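PDB 4QTO: betaine aldehyde dehydrogenase from Staphylococcus aureus subsp. aureus COL, which catalyses the NAD-dependent oxidation of betaine aldehyde to glycine betaine. Local coordinates for residues Thr421-Glu426 and Ile432-Asp437; Asn284-Phe289 and Asp299-Gly304. One frame throughout, in Å; residues are numbered along the deposited sequence.

Contact 1: Thr421-Glu426 and Ile432-Asp437; sequences TVEGFE and IQLAND
In the beta-alpha half of a beta-alpha-beta crossover, Leu-434 of helix 428-436 packs against Gly-424 and Phe-425 of strand 419-425. The helix follows the strand after a short turn and runs back along it. The two short axes approach to 9.6 Å at an angle of 148°, so helix and strand are roughly antiparallel.

Leu-434 makes every close contact from the helix side. Its CG lies beside the backbone N (chi1 -71°), and CD1 extends away from CA toward the strand. CD1 of Leu-434 meets the carbonyl O of Gly-424 at 3.7 Å. The same methyl reaches CB of Phe-425 at 4.2 Å, a purely apolar touch. CD2, the other branch, passes OE1 of Glu-423 at 4.2 Å. Glu-423 and Phe-425 both project to the helix face of the strand, and the leucine fork reaches the strand between them. Gly-424 has no side chain and contributes backbone alone. The ring of Phe-425 leads away from Leu-434. With CG between the backbone N and the carbonyl carbon (chi1 66°), the ring turns off the leucine and CB makes the touch.

The carboxylate of Glu-423 is held by a salt bridge to Arg-318. Arg-318 also bonds the carbonyl O of Asp-437, so one side chain links both segments. Thr-406, from a loop, packs on Glu-423 and Leu-434. Strand 419-425 lies between strands 399-402 and 318-322 in the sheet, while Ala-435 carries the helix onto Leu-320, Pro-285 and Ile-287.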
loop_
_atom_site.group_PDB
_atom_site.type_symbol
_atom_site.label_atom_id
_atom_site.label_comp_id
_atom_site.label_asym_id
_atom_site.label_seq_id
_atom_site.Cartn_x
_atom_site.Cartn_y
_atom_site.Cartn_z
ATOM N N THR A 421 -23.323 28.079 -18.801
ATOM C CA THR A 421 -24.707 28.316 -18.386
ATOM C C THR A 421 -24.647 28.714 -16.914
ATOM O O THR A 421 -23.694 28.337 -16.210
ATOM C CB THR A 421 -25.616 27.065 -18.511
ATOM O OG1 THR A 421 -25.021 25.943 -17.827
ATOM C CG2 THR A 421 -25.837 26.707 -19.953
ATOM N N VAL A 422 -25.644 29.443 -16.451
ATOM C CA VAL A 422 -25.734 29.866 -15.067
ATOM C C VAL A 422 -27.104 29.471 -14.514
ATOM O O VAL A 422 -28.140 29.893 -15.063
ATOM C CB VAL A 422 -25.533 31.398 -14.893
ATOM C CG1 VAL A 422 -25.509 31.766 -13.414
ATOM C CG2 VAL A 422 -24.213 31.853 -15.538
ATOM N N GLU A 423 -27.107 28.719 -13.422
ATOM C CA GLU A 423 -28.320 28.307 -12.728
ATOM C C GLU A 423 -28.194 28.750 -11.298
ATOM O O GLU A 423 -27.082 28.740 -10.744
ATOM C CB GLU A 423 -28.467 26.782 -12.683
ATOM C CG GLU A 423 -28.858 26.119 -13.993
ATOM C CD GLU A 423 -28.500 24.643 -13.966
ATOM O OE1 GLU A 423 -29.342 23.808 -13.586
ATOM O OE2 GLU A 423 -27.304 24.352 -14.187
ATOM N N GLY A 424 -29.318 29.072 -10.680
ATOM C CA GLY A 424 -29.295 29.431 -9.273
ATOM C C GLY A 424 -29.660 28.253 -8.379
ATOM O O GLY A 424 -30.336 27.303 -8.822
ATOM N N PHE A 425 -29.219 28.301 -7.123
ATOM C CA PHE A 425 -29.620 27.306 -6.123
ATOM C C PHE A 425 -29.894 28.020 -4.801
ATOM O O PHE A 425 -29.279 29.048 -4.498
ATOM C CB PHE A 425 -28.611 26.196 -5.926
ATOM C CG PHE A 425 -27.300 26.636 -5.337
ATOM C CD1 PHE A 425 -27.156 26.739 -3.952
ATOM C CD2 PHE A 425 -26.214 26.933 -6.142
ATOM C CE1 PHE A 425 -25.947 27.131 -3.398
ATOM C CE2 PHE A 425 -25.004 27.305 -5.594
ATOM C CZ PHE A 425 -24.873 27.404 -4.221
ATOM N N GLU A 426 -30.791 27.473 -3.994
ATOM C CA GLU A 426 -31.155 28.131 -2.748
ATOM C C GLU A 426 -30.290 27.682 -1.576
ATOM O O GLU A 426 -29.817 28.501 -0.781
ATOM C CB GLU A 426 -32.630 27.870 -2.443
ATOM C CG GLU A 426 -33.180 28.622 -1.262
ATOM C CD GLU A 426 -33.175 30.144 -1.453
ATOM O OE1 GLU A 426 -33.259 30.641 -2.608
ATOM O OE2 GLU A 426 -33.117 30.824 -0.414
ATOM N N ILE A 432 -26.007 20.513 -4.438
ATOM C CA ILE A 432 -25.583 19.133 -4.637
ATOM C C ILE A 432 -26.526 18.377 -5.600
ATOM O O ILE A 432 -26.064 17.674 -6.517
ATOM C CB ILE A 432 -25.509 18.392 -3.282
ATOM C CG1 ILE A 432 -24.378 18.996 -2.424
ATOM C CG2 ILE A 432 -25.329 16.908 -3.522
ATOM C CD1 ILE A 432 -24.509 18.637 -0.959
ATOM N N GLN A 433 -27.835 18.523 -5.391
ATOM C CA GLN A 433 -28.823 17.840 -6.240
ATOM C C GLN A 433 -28.688 18.254 -7.706
ATOM O O GLN A 433 -28.674 17.410 -8.598
ATOM C CB GLN A 433 -30.235 18.098 -5.741
ATOM C CG GLN A 433 -30.564 17.415 -4.432
ATOM C CD GLN A 433 -31.935 17.774 -3.897
ATOM O OE1 GLN A 433 -32.738 18.430 -4.576
ATOM N NE2 GLN A 433 -32.213 17.345 -2.664
ATOM N N LEU A 434 -28.560 19.556 -7.955
ATOM C CA LEU A 434 -28.400 20.055 -9.320
ATOM C C LEU A 434 -27.078 19.621 -9.932
ATOM O O LEU A 434 -27.017 19.155 -11.063
ATOM C CB LEU A 434 -28.500 21.579 -9.352
ATOM C CG LEU A 434 -29.894 22.131 -9.106
ATOM C CD1 LEU A 434 -29.812 23.642 -9.003
ATOM C CD2 LEU A 434 -30.825 21.726 -10.246
ATOM N N ALA A 435 -25.995 19.736 -9.173
ATOM C CA ALA A 435 -24.683 19.367 -9.681
ATOM C C ALA A 435 -24.619 17.899 -10.100
ATOM O O ALA A 435 -23.977 17.586 -11.117
ATOM C CB ALA A 435 -23.607 19.680 -8.653
ATOM N N ASN A 436 -25.301 17.036 -9.335
ATOM C CA ASN A 436 -25.327 15.610 -9.611
ATOM C C ASN A 436 -26.376 15.209 -10.651
ATOM O O ASN A 436 -26.388 14.043 -11.094
ATOM C CB ASN A 436 -25.534 14.816 -8.323
ATOM C CG ASN A 436 -24.278 14.727 -7.487
ATOM O OD1 ASN A 436 -23.153 14.787 -8.011
ATOM N ND2 ASN A 436 -24.459 14.512 -6.204
ATOM N N ASP A 437 -27.183 16.178 -11.085
ATOM C CA ASP A 437 -28.238 15.904 -12.068
ATOM C C ASP A 437 -27.712 16.075 -13.495
ATOM O O ASP A 437 -28.002 17.082 -14.179
ATOM C CB ASP A 437 -29.429 16.834 -11.851
ATOM C CG ASP A 437 -30.612 16.483 -12.744
ATOM O OD1 ASP A 437 -30.671 15.335 -13.205
ATOM O OD2 ASP A 437 -31.502 17.361 -12.981
#

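Contact 2: Asn284-Phe289 and Asp299-Gly304; sequences NPNIIF and DQALNG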
loop_
_atom_site.group_PDB
_atom_site.type_symbol
_atom_site.label_atom_id
_atom_site.label_comp_id
_atom_site.label_asym_id
_atom_site.label_seq_id
_atom_site.Cartn_x
_atom_site.Cartn_y
_atom_site.Cartn_z
ATOM N N ASN A 284 -19.275 19.889 -16.211
ATOM C CA ASN A 284 -18.642 20.073 -14.907
ATOM C C ASN A 284 -19.170 21.251 -14.149
ATOM O O ASN A 284 -19.134 22.365 -14.677
ATOM C CB ASN A 284 -17.142 20.203 -15.144
ATOM C CG ASN A 284 -16.619 19.103 -16.048
ATOM O OD1 ASN A 284 -16.609 17.946 -15.693
ATOM N ND2 ASN A 284 -16.296 19.478 -17.301
ATOM N N PRO A 285 -19.654 21.013 -12.922
ATOM C CA PRO A 285 -20.217 22.102 -12.146
ATOM C C PRO A 285 -19.190 23.001 -11.476
ATOM O O PRO A 285 -18.191 22.514 -10.952
ATOM C CB PRO A 285 -21.051 21.368 -11.112
ATOM C CG PRO A 285 -20.302 20.107 -10.854
ATOM C CD PRO A 285 -19.739 19.729 -12.195
ATOM N N ASN A 286 -19.498 24.298 -11.416
ATOM C CA ASN A 286 -18.679 25.284 -10.693
ATOM C C ASN A 286 -19.667 25.894 -9.705
ATOM O O ASN A 286 -20.529 26.704 -10.089
ATOM C CB ASN A 286 -18.112 26.286 -11.668
ATOM C CG ASN A 286 -17.157 27.242 -11.012
ATOM O OD1 ASN A 286 -17.036 27.253 -9.779
ATOM N ND2 ASN A 286 -16.475 28.047 -11.812
ATOM N N ILE A 287 -19.614 25.460 -8.451
ATOM C CA ILE A 287 -20.587 25.821 -7.441
ATOM C C ILE A 287 -20.066 26.995 -6.599
ATOM O O ILE A 287 -19.043 26.873 -5.919
ATOM C CB ILE A 287 -20.862 24.616 -6.522
ATOM C CG1 ILE A 287 -21.373 23.428 -7.342
ATOM C CG2 ILE A 287 -21.839 24.967 -5.428
ATOM C CD1 ILE A 287 -21.448 22.133 -6.573
ATOM N N ILE A 288 -20.806 28.091 -6.622
ATOM C CA ILE A 288 -20.397 29.322 -5.950
ATOM C C ILE A 288 -21.404 29.720 -4.884
ATOM O O ILE A 288 -22.552 30.067 -5.182
ATOM C CB ILE A 288 -20.222 30.424 -6.993
ATOM C CG1 ILE A 288 -19.242 29.999 -8.106
ATOM C CG2 ILE A 288 -19.803 31.729 -6.331
ATOM C CD1 ILE A 288 -19.229 30.945 -9.275
ATOM N N PHE A 289 -20.989 29.631 -3.632
ATOM C CA PHE A 289 -21.830 30.028 -2.499
ATOM C C PHE A 289 -21.759 31.515 -2.227
ATOM O O PHE A 289 -20.804 32.197 -2.642
ATOM C CB PHE A 289 -21.417 29.259 -1.258
ATOM C CG PHE A 289 -21.897 27.834 -1.242
ATOM C CD1 PHE A 289 -23.155 27.539 -0.736
ATOM C CD2 PHE A 289 -21.132 26.810 -1.749
ATOM C CE1 PHE A 289 -23.628 26.247 -0.727
ATOM C CE2 PHE A 289 -21.592 25.501 -1.732
ATOM C CZ PHE A 289 -22.860 25.220 -1.210
ATOM N N ASP A 299 -13.168 35.417 -11.143
ATOM C CA ASP A 299 -11.931 35.089 -11.860
ATOM C C ASP A 299 -11.931 33.615 -12.294
ATOM O O ASP A 299 -11.642 33.282 -13.455
ATOM C CB ASP A 299 -10.722 35.349 -10.949
ATOM C CG ASP A 299 -9.389 34.975 -11.577
ATOM O OD1 ASP A 299 -8.838 35.784 -12.343
ATOM O OD2 ASP A 299 -8.841 33.917 -11.202
ATOM N N GLN A 300 -12.251 32.728 -11.346
ATOM C CA GLN A 300 -12.215 31.303 -11.611
ATOM C C GLN A 300 -13.370 30.821 -12.478
ATOM O O GLN A 300 -13.253 29.791 -13.159
ATOM C CB GLN A 300 -12.081 30.497 -10.311
ATOM C CG GLN A 300 -10.719 30.706 -9.647
ATOM C CD GLN A 300 -9.602 29.940 -10.330
ATOM O OE1 GLN A 300 -9.556 29.789 -11.566
ATOM N NE2 GLN A 300 -8.683 29.439 -9.533
ATOM N N ALA A 301 -14.489 31.561 -12.532
ATOM C CA ALA A 301 -15.582 31.177 -13.402
ATOM C C ALA A 301 -15.145 31.476 -14.850
ATOM O O ALA A 301 -15.442 30.710 -15.775
ATOM C CB ALA A 301 -16.856 31.928 -13.068
ATOM N N LEU A 302 -14.443 32.585 -15.039
ATOM C CA LEU A 302 -13.886 32.909 -16.364
ATOM C C LEU A 302 -12.874 31.844 -16.766
ATOM O O LEU A 302 -12.880 31.345 -17.898
ATOM C CB LEU A 302 -13.224 34.277 -16.344
ATOM C CG LEU A 302 -14.157 35.479 -16.160
ATOM C CD1 LEU A 302 -13.373 36.670 -15.616
ATOM C CD2 LEU A 302 -14.896 35.826 -17.441
ATOM N N ASN A 303 -11.980 31.498 -15.838
ATOM C CA ASN A 303 -10.959 30.504 -16.139
ATOM C C ASN A 303 -11.595 29.165 -16.474
ATOM O O ASN A 303 -11.213 28.488 -17.445
ATOM C CB ASN A 303 -9.974 30.390 -14.982
ATOM C CG ASN A 303 -9.263 31.706 -14.691
ATOM O OD1 ASN A 303 -9.115 32.568 -15.569
ATOM N ND2 ASN A 303 -8.842 31.877 -13.454
ATOM N N GLY A 304 -12.560 28.764 -15.655
ATOM C CA GLY A 304 -13.253 27.533 -15.897
ATOM C C GLY A 304 -13.970 27.484 -17.224
ATOM O O GLY A 304 -13.962 26.447 -17.909
HETATM O O HOH W 1 -16.581 28.170 -14.848
#
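Asn-286 lays the amide end of its side chain against the backbone of Ala-301. ND2 of Asn-286 comes to 3.6 Å from CA of Ala-301 and to 4.1 Å from its CB. The carbonyl O of Gln-300 is 3.9 Å from the same ND2, too far for a direct bond. CG of Asn-286 is anti to the backbone N (chi1 -174°), which carries the amide off the strand toward the helix.

A water bridges the two segments. It accepts a hydrogen bond from ND2 of Asn-286 at 3.0 Å and donates one to O of Ala-301 at 2.9 Å. This gives the buried amide NH2 a polar partner.

Within the helix, ND2 of Asn-303 bonds OE1 of Gln-300 at 2.9 Å. The bond is nearly straight at 170°, but the donor sits well above the carbonyl plane. Asp-299 takes backbone N-H groups of Val-515 and Asn-516 of a second subunit.

Helix 294-306 follows strand 285-288 and leads to strand 318-322, its parallel neighbour. Phe-329 of helix 323-337 packs on both Ile-288 and Ala-301. Ala-445 and Phe-447 of strand 443-447 flank Asn-286.

How the contacts relate
The two contacts lie on one seven-stranded sheet, with centres about 12 Å apart. Helix 294-306 of contact 2 and helix 428-436 of contact 1 cover opposite faces of strand 285-288. On the contact 1 face, CB of Ala-435 lies 3.9 Å from CB of Pro-285. Phe-425 and Phe-289 meet edge-to-face, with their CE1 atoms 3.6 Å apart. Arg-318 joins both contacts, since its backbone pairs with Asn-284 and Asn-286. ND2 of Asn-284 bonds the backbone O of the modified cysteine at position 313, probably the catalytic cysteine of this family. This places the start of strand 285-288 beside the active site.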